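Local atomic coordinates of phosphate-binding protein PstS 2 (PDB entry 4H1X), a protein that probably serves as the extracellular solute-binding protein of an ABC transporter that imports phosphate. Residues A[123-129]-A[146-150]; A[167-171]-A[187-191]; A[115-121]-A[152-158]. One frame throughout, in Å; residues are numbered along the deposited sequence. Where two conformers were deposited one is given.

In the fold
From the N terminus, the chain first reaches contact 3: segment 115-121, the N-cap residue S115 and the first turns of helix 116-126, opens a loop that closes, after 30 intervening residues, on 152-158, the loop leading into strand 155-162 and its first residues. Contact 1 is nested inside that loop: 123-129, the junction of helices 116-126 and 128-136, meets the returning segment 146-150. Contact 2 follows in series, closing the beta-alpha-beta unit of strand 155-162, helix 164-180 and strand 183-190. The Y149 hydroxyl of contact 1 bonds D120 of contact 3. Contacts 2 and 3 share the mixed sheet, where D187 N bonds L158 O, and M170 packs on F121.

Contact 1: residues A[123-129]-A[146-150]; sequences SFIHSKQ and TTEYT
The carbonyl oxygen of T147 is approached twice from the helix junction. K128 N donates to T147 O at 2.9 Å, with an N-H...O angle of 148°, and S127 CA lies 3.3 Å from T147 O, a CA-H...O contact. K128 N belongs to the first residue of helix 128-136, so the incoming loop supplies an acceptor to the start of that helix. S127 occupies the N-cap of the same helix, directly after helix 116-126. S127 OG sits between the backbone N and the carbonyl carbon (chi1 73°), from where it caps G130 N and donates back to F124 O at 2.6 Å, fastening the two helices at their corner. This corner belongs to one lobe of the periplasmic binding protein fold, and the loop 146-150 runs along its outside before strand 155-162. The apolar end of the contact is carried by Y149. Its CB rests on S127 CB at 3.5 Å, and its ring receives F124 in a T-shaped stack: the planes stand 88° apart, the centroids 5.2 Å. The edge of F124 points at the Y149 face, CD1 lying toward the rim, 3.7 Å from Y149 CD2. F124 CB adds a CH-pi contact, 4.1 Å from the Y149 centroid. Beyond the ring, Y149 OH bonds D120 and N181, while Y177 and A176 of helix 164-180 border the aromatic pair.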
# COMPACT_ATOMS: atom_id res chain seq x y z
N SER A 123 -7.73 -1.72 19.73
CA SER A 123 -9.17 -1.49 19.88
C SER A 123 -9.55 -0.16 19.21
O SER A 123 -10.56 -0.07 18.51
CB SER A 123 -9.58 -1.50 21.35
OG SER A 123 -9.34 -2.77 21.93
N PHE A 124 -8.70 0.86 19.39
CA PHE A 124 -8.93 2.18 18.75
C PHE A 124 -8.89 2.02 17.23
O PHE A 124 -9.74 2.55 16.54
CB PHE A 124 -7.86 3.18 19.21
CG PHE A 124 -8.03 4.51 18.49
CD1 PHE A 124 -9.02 5.41 18.87
CD2 PHE A 124 -7.28 4.80 17.34
CE1 PHE A 124 -9.20 6.61 18.20
CE2 PHE A 124 -7.50 5.99 16.63
CZ PHE A 124 -8.46 6.88 17.07
N ILE A 125 -7.89 1.32 16.71
CA ILE A 125 -7.76 1.10 15.26
C ILE A 125 -9.01 0.38 14.71
O ILE A 125 -9.48 0.71 13.61
CB ILE A 125 -6.48 0.31 14.95
CG1 ILE A 125 -5.21 1.16 15.25
CG2 ILE A 125 -6.48 -0.15 13.46
CD1 ILE A 125 -3.84 0.32 15.19
N HIS A 126 -9.55 -0.56 15.48
CA HIS A 126 -10.74 -1.34 15.09
C HIS A 126 -12.04 -0.54 15.21
O HIS A 126 -13.02 -0.90 14.58
CB HIS A 126 -10.83 -2.62 15.95
CG HIS A 126 -9.85 -3.66 15.52
ND1 HIS A 126 -9.49 -4.71 16.35
CD2 HIS A 126 -9.17 -3.77 14.36
CE1 HIS A 126 -8.65 -5.45 15.64
NE2 HIS A 126 -8.42 -4.92 14.44
N SER A 127 -12.03 0.54 15.99
CA SER A 127 -13.25 1.32 16.27
C SER A 127 -13.77 2.09 15.06
O SER A 127 -13.06 2.27 14.07
CB SER A 127 -12.98 2.32 17.39
OG SER A 127 -12.17 3.39 16.95
N LYS A 128 -15.00 2.64 15.20
CA LYS A 128 -15.62 3.50 14.17
C LYS A 128 -14.68 4.70 13.91
O LYS A 128 -14.45 5.04 12.75
CB LYS A 128 -17.02 3.95 14.63
CG LYS A 128 -17.84 4.63 13.53
CD LYS A 128 -19.28 4.86 13.98
CE LYS A 128 -20.21 5.14 12.83
NZ LYS A 128 -21.64 5.16 13.27
N GLN A 129 -14.08 5.28 14.97
CA GLN A 129 -13.14 6.43 14.85
C GLN A 129 -11.86 6.03 14.11
O GLN A 129 -11.38 6.80 13.27
CB GLN A 129 -12.73 6.97 16.23
CG GLN A 129 -13.86 7.45 17.11
CD GLN A 129 -13.33 7.70 18.50
OE1 GLN A 129 -13.78 7.12 19.50
NE2 GLN A 129 -12.31 8.55 18.58
N THR A 146 -18.06 -2.80 13.07
CA THR A 146 -17.44 -1.68 13.77
C THR A 146 -17.81 -1.66 15.28
O THR A 146 -18.94 -1.97 15.66
CB THR A 146 -17.80 -0.37 13.04
OG1 THR A 146 -17.08 0.71 13.62
CG2 THR A 146 -19.32 -0.07 13.00
N THR A 147 -16.83 -1.30 16.12
CA THR A 147 -16.99 -1.21 17.58
C THR A 147 -16.81 0.24 18.05
O THR A 147 -16.33 1.09 17.29
CB THR A 147 -16.01 -2.16 18.32
OG1 THR A 147 -14.66 -1.68 18.21
CG2 THR A 147 -16.13 -3.62 17.86
N GLU A 148 -17.25 0.53 19.28
CA GLU A 148 -17.12 1.85 19.86
C GLU A 148 -15.85 1.88 20.71
O GLU A 148 -15.48 0.85 21.30
CB GLU A 148 -18.38 2.23 20.69
CG GLU A 148 -18.42 3.67 21.20
CD GLU A 148 -18.25 4.79 20.19
OE1 GLU A 148 -18.81 4.70 19.08
OE2 GLU A 148 -17.56 5.79 20.54
N TYR A 149 -15.16 3.02 20.71
CA TYR A 149 -13.96 3.27 21.53
C TYR A 149 -14.22 4.40 22.53
O TYR A 149 -14.65 5.48 22.12
CB TYR A 149 -12.73 3.63 20.66
CG TYR A 149 -11.48 3.89 21.49
CD1 TYR A 149 -10.67 2.84 21.90
CD2 TYR A 149 -11.13 5.18 21.88
CE1 TYR A 149 -9.54 3.06 22.70
CE2 TYR A 149 -10.02 5.41 22.69
CZ TYR A 149 -9.23 4.35 23.10
OH TYR A 149 -8.14 4.58 23.90
N THR A 150 -13.86 4.20 23.80
CA THR A 150 -13.89 5.22 24.86
C THR A 150 -12.49 5.24 25.49
O THR A 150 -11.97 4.18 25.89
CB THR A 150 -15.03 4.98 25.87
OG1 THR A 150 -16.28 5.14 25.19
CG2 THR A 150 -14.97 5.93 27.08

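Contact 2: residues A[167-171]-A[187-191]; sequences SSLME and DITSN
I188 reaches from the strand toward helix 167-171, and the apolar half of the contact is organised round the end of its side chain. CG1 lies anti to the carbonyl carbon (chi1 -61°), which carries CD1 up to the helix surface. There I188 CD1 is 3.7 Å from E171 CA and 3.8 Å from M170 CG, so the methyl meets helix backbone as well as side-chain methylene. M170, a selenomethionine, leaves the helix with CG anti to its backbone nitrogen (chi1 -172°) and then folds twice; the branch that touches I188 is CG, while SE is turned away toward the interior, where the side chain also meets V160, M209 and I227. E171 approaches I188 along its aliphatic part, the two side chains meeting at a slant with E171 CG 3.8 Å from I188 CD1.

One turn earlier, S167 and S190 meet hydroxyl to hydroxyl, both side chains directed into the gap. S167 OG and S190 OG are modelled 2.5 Å apart, which is very short, and S167 has a second conformer. S167 OG also bonds S163 O, near the start of its helix.

The helix and strand axes lie 9.3 Å apart and run antiparallel at 174°, as expected for the crossover half of a beta-alpha-beta unit, ending in strand 183-190. The chemistry implies a division of labour: packing at I188 fills the space between helix and sheet, whereas the hydroxyl pair at S190 would add a polar link near the strand's C-terminal end, though its modelled length is doubtful.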
# COMPACT_ATOMS: atom_id res chain seq x y z
N SER A 167 3.71 3.25 7.39
CA SER A 167 4.14 4.30 8.33
C SER A 167 3.27 5.55 8.35
O SER A 167 2.91 6.00 9.44
CB SER A 167 5.59 4.69 8.06
OG SER A 167 6.43 3.57 8.27
N SER A 168 2.96 6.13 7.17
CA SER A 168 2.17 7.37 7.12
C SER A 168 0.81 7.16 7.75
O SER A 168 0.42 7.97 8.60
CB SER A 168 2.03 7.89 5.69
OG SER A 168 1.38 9.14 5.75
N LEU A 169 0.12 6.07 7.39
CA LEU A 169 -1.20 5.75 7.93
C LEU A 169 -1.11 5.49 9.45
O LEU A 169 -1.98 5.96 10.20
CB LEU A 169 -1.82 4.55 7.22
CG LEU A 169 -3.20 4.13 7.78
CD1 LEU A 169 -4.24 5.29 7.71
CD2 LEU A 169 -3.72 2.89 7.08
N MSE A 170 -0.07 4.76 9.90
CA MSE A 170 0.13 4.49 11.32
C MSE A 170 0.29 5.80 12.08
O MSE A 170 -0.28 5.94 13.16
CB MSE A 170 1.36 3.58 11.51
CG MSE A 170 1.52 3.10 12.92
SE MSE A 170 -0.16 2.25 13.59
CE MSE A 170 -0.41 0.90 12.44
N GLU A 171 1.02 6.78 11.50
CA GLU A 171 1.22 8.11 12.09
C GLU A 171 -0.16 8.78 12.31
O GLU A 171 -0.42 9.32 13.38
CB GLU A 171 2.14 8.97 11.20
CG GLU A 171 3.62 8.60 11.33
CD GLU A 171 4.55 8.83 10.14
OE1 GLU A 171 4.27 9.71 9.30
OE2 GLU A 171 5.59 8.14 10.08
N ASP A 187 6.10 5.46 19.27
CA ASP A 187 7.26 5.54 18.39
C ASP A 187 6.98 4.66 17.17
O ASP A 187 6.58 3.49 17.33
CB ASP A 187 8.53 5.03 19.08
CG ASP A 187 9.16 5.89 20.17
OD1 ASP A 187 8.58 6.95 20.50
OD2 ASP A 187 10.22 5.51 20.69
N ILE A 188 7.18 5.20 15.98
CA ILE A 188 6.94 4.40 14.79
C ILE A 188 8.26 4.29 14.05
O ILE A 188 8.80 5.31 13.61
CB ILE A 188 5.82 5.04 13.92
CG1 ILE A 188 4.49 5.12 14.71
CG2 ILE A 188 5.69 4.26 12.60
CD1 ILE A 188 3.44 6.07 14.18
N THR A 189 8.75 3.06 13.87
CA THR A 189 10.01 2.83 13.19
C THR A 189 9.74 2.25 11.82
O THR A 189 9.12 1.18 11.72
CB THR A 189 10.91 1.92 14.02
OG1 THR A 189 11.18 2.55 15.27
CG2 THR A 189 12.22 1.59 13.31
N SER A 190 10.21 2.94 10.78
CA SER A 190 10.09 2.48 9.41
C SER A 190 11.37 1.76 9.01
O SER A 190 12.45 2.35 9.10
CB SER A 190 9.87 3.66 8.46
OG SER A 190 8.70 4.38 8.80
N ASN A 191 11.25 0.51 8.59
CA ASN A 191 12.41 -0.23 8.09
C ASN A 191 11.94 -1.16 6.96
O ASN A 191 12.25 -0.90 5.79
CB ASN A 191 13.19 -0.94 9.22
CG ASN A 191 12.38 -1.59 10.32
OD1 ASN A 191 11.23 -2.01 10.12
ND2 ASN A 191 12.97 -1.72 11.49

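Contact 3: residues A[115-121]-A[152-158]; sequences SKLGQDF and QHLSGKL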
# COMPACT_ATOMS: atom_id res chain seq x y z
N SER A 115 0.98 -5.86 24.99
CA SER A 115 0.64 -5.20 26.27
C SER A 115 -0.82 -4.77 26.31
O SER A 115 -1.44 -4.67 25.26
CB SER A 115 1.54 -3.99 26.48
OG SER A 115 1.32 -2.97 25.51
N LYS A 116 -1.35 -4.50 27.52
CA LYS A 116 -2.71 -3.95 27.67
C LYS A 116 -2.82 -2.65 26.85
O LYS A 116 -3.84 -2.42 26.19
CB LYS A 116 -2.96 -3.68 29.17
CG LYS A 116 -4.41 -3.37 29.53
CD LYS A 116 -4.55 -3.23 31.04
CE LYS A 116 -5.98 -3.07 31.47
NZ LYS A 116 -6.65 -4.38 31.64
N LEU A 117 -1.77 -1.80 26.90
CA LEU A 117 -1.77 -0.55 26.15
C LEU A 117 -1.83 -0.84 24.62
O LEU A 117 -2.64 -0.20 23.93
CB LEU A 117 -0.53 0.30 26.52
CG LEU A 117 -0.30 1.59 25.69
CD1 LEU A 117 -1.47 2.56 25.85
CD2 LEU A 117 1.01 2.24 26.08
N GLY A 118 -1.00 -1.77 24.13
CA GLY A 118 -1.00 -2.19 22.72
C GLY A 118 -2.38 -2.67 22.31
O GLY A 118 -2.87 -2.30 21.24
N GLN A 119 -3.02 -3.47 23.16
CA GLN A 119 -4.39 -3.97 22.93
C GLN A 119 -5.41 -2.81 22.88
O GLN A 119 -6.31 -2.82 22.05
CB GLN A 119 -4.79 -4.97 24.02
CG GLN A 119 -4.00 -6.29 23.92
CD GLN A 119 -4.35 -7.24 25.04
OE1 GLN A 119 -3.49 -7.65 25.85
NE2 GLN A 119 -5.62 -7.56 25.14
N ASP A 120 -5.22 -1.78 23.74
CA ASP A 120 -6.13 -0.62 23.73
C ASP A 120 -5.95 0.16 22.40
O ASP A 120 -6.94 0.62 21.82
CB ASP A 120 -5.87 0.29 24.93
CG ASP A 120 -6.91 1.39 25.04
OD1 ASP A 120 -8.08 1.07 25.33
OD2 ASP A 120 -6.59 2.54 24.70
N PHE A 121 -4.70 0.28 21.94
CA PHE A 121 -4.42 0.95 20.66
C PHE A 121 -5.08 0.17 19.49
O PHE A 121 -5.70 0.79 18.62
CB PHE A 121 -2.91 1.12 20.45
CG PHE A 121 -2.52 1.87 19.19
CD1 PHE A 121 -3.16 3.05 18.83
CD2 PHE A 121 -1.52 1.38 18.36
CE1 PHE A 121 -2.77 3.76 17.69
CE2 PHE A 121 -1.13 2.10 17.22
CZ PHE A 121 -1.78 3.26 16.87
N GLN A 152 -9.35 5.41 27.99
CA GLN A 152 -9.07 4.97 29.37
C GLN A 152 -8.04 5.94 29.98
O GLN A 152 -7.67 5.81 31.15
CB GLN A 152 -8.54 3.51 29.43
CG GLN A 152 -9.21 2.54 28.44
CD GLN A 152 -9.03 1.07 28.76
OE1 GLN A 152 -7.95 0.60 29.14
NE2 GLN A 152 -10.09 0.29 28.56
N HIS A 153 -7.59 6.93 29.14
CA HIS A 153 -6.58 7.95 29.42
C HIS A 153 -5.36 7.24 29.98
O HIS A 153 -4.93 7.48 31.11
CB HIS A 153 -7.13 9.05 30.35
CG HIS A 153 -8.32 9.75 29.77
ND1 HIS A 153 -8.17 10.76 28.83
CD2 HIS A 153 -9.64 9.52 29.96
CE1 HIS A 153 -9.40 11.13 28.51
NE2 HIS A 153 -10.32 10.41 29.17
N LEU A 154 -4.85 6.28 29.17
CA LEU A 154 -3.74 5.43 29.56
C LEU A 154 -2.43 6.16 29.50
O LEU A 154 -2.34 7.29 29.03
CB LEU A 154 -3.65 4.16 28.72
CG LEU A 154 -4.77 3.12 28.89
CD1 LEU A 154 -4.55 1.95 27.97
CD2 LEU A 154 -4.88 2.62 30.33
N SER A 155 -1.41 5.50 30.04
CA SER A 155 -0.07 6.03 30.05
C SER A 155 0.85 4.91 29.69
O SER A 155 0.59 3.76 30.01
CB SER A 155 0.27 6.62 31.41
OG SER A 155 1.48 7.36 31.32
N GLY A 156 1.94 5.27 29.05
CA GLY A 156 2.93 4.29 28.66
C GLY A 156 3.44 4.57 27.27
O GLY A 156 3.05 5.57 26.65
N LYS A 157 4.30 3.69 26.79
CA LYS A 157 4.92 3.83 25.48
C LYS A 157 4.63 2.61 24.62
O LYS A 157 4.62 1.48 25.11
CB LYS A 157 6.45 4.03 25.61
CG LYS A 157 7.19 4.27 24.28
CD LYS A 157 8.68 3.96 24.36
CE LYS A 157 9.16 3.08 23.23
NZ LYS A 157 9.07 1.63 23.56
N LEU A 158 4.44 2.86 23.31
CA LEU A 158 4.23 1.83 22.33
C LEU A 158 5.27 1.96 21.26
O LEU A 158 5.61 3.08 20.85
CB LEU A 158 2.84 1.92 21.67
CG LEU A 158 1.71 1.31 22.45
CD1 LEU A 158 0.40 1.60 21.75
CD2 LEU A 158 1.90 -0.19 22.62
O HOH W 1 3.56 -1.26 25.60
O HOH W 2 -11.22 1.81 25.87
O HOH W 3 -7.13 4.56 26.68
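Helix 116-126 passes over the start of strand 155-162 nearly at right angles, the segment axes being 79° apart and 8.7 Å at closest approach. The nearest CA pair, G118 and L158, is 6.6 Å apart; L158 CD2 lies 3.5 Å from G118 CA, against bare helix backbone. L117 enters the bend between L154 and L158: with CG opposite its backbone N (chi1 173°), CD1 meets L154 CD1 at 3.8 Å, while CD2 lies 3.6 Å from G156 C, where a glycine leaves room. L158 CD1 touches F121 CB, linking this cluster to I186 and to Y177, edge-to-face with F121. S115 is the N-cap residue, its OG accepting from G118 N at 3.0 Å, and a water joins that hydroxyl to K157 O. The D120 carboxylate and Q152 amide lie alongside in opposite senses, planes 30° apart, D120 OD1 3.6 Å from Q152 CD; a second water accepts a hydrogen bond from Q152 N (2.7 Å) and donates one to D120 OD2. That oxygen is also hydrogen-bonded to the hydroxyls of Y177 and Y149. Leucines thus supply direct packing and water the polar links; if the tyrosines act as donors, they would probably favour an ionised carboxylate.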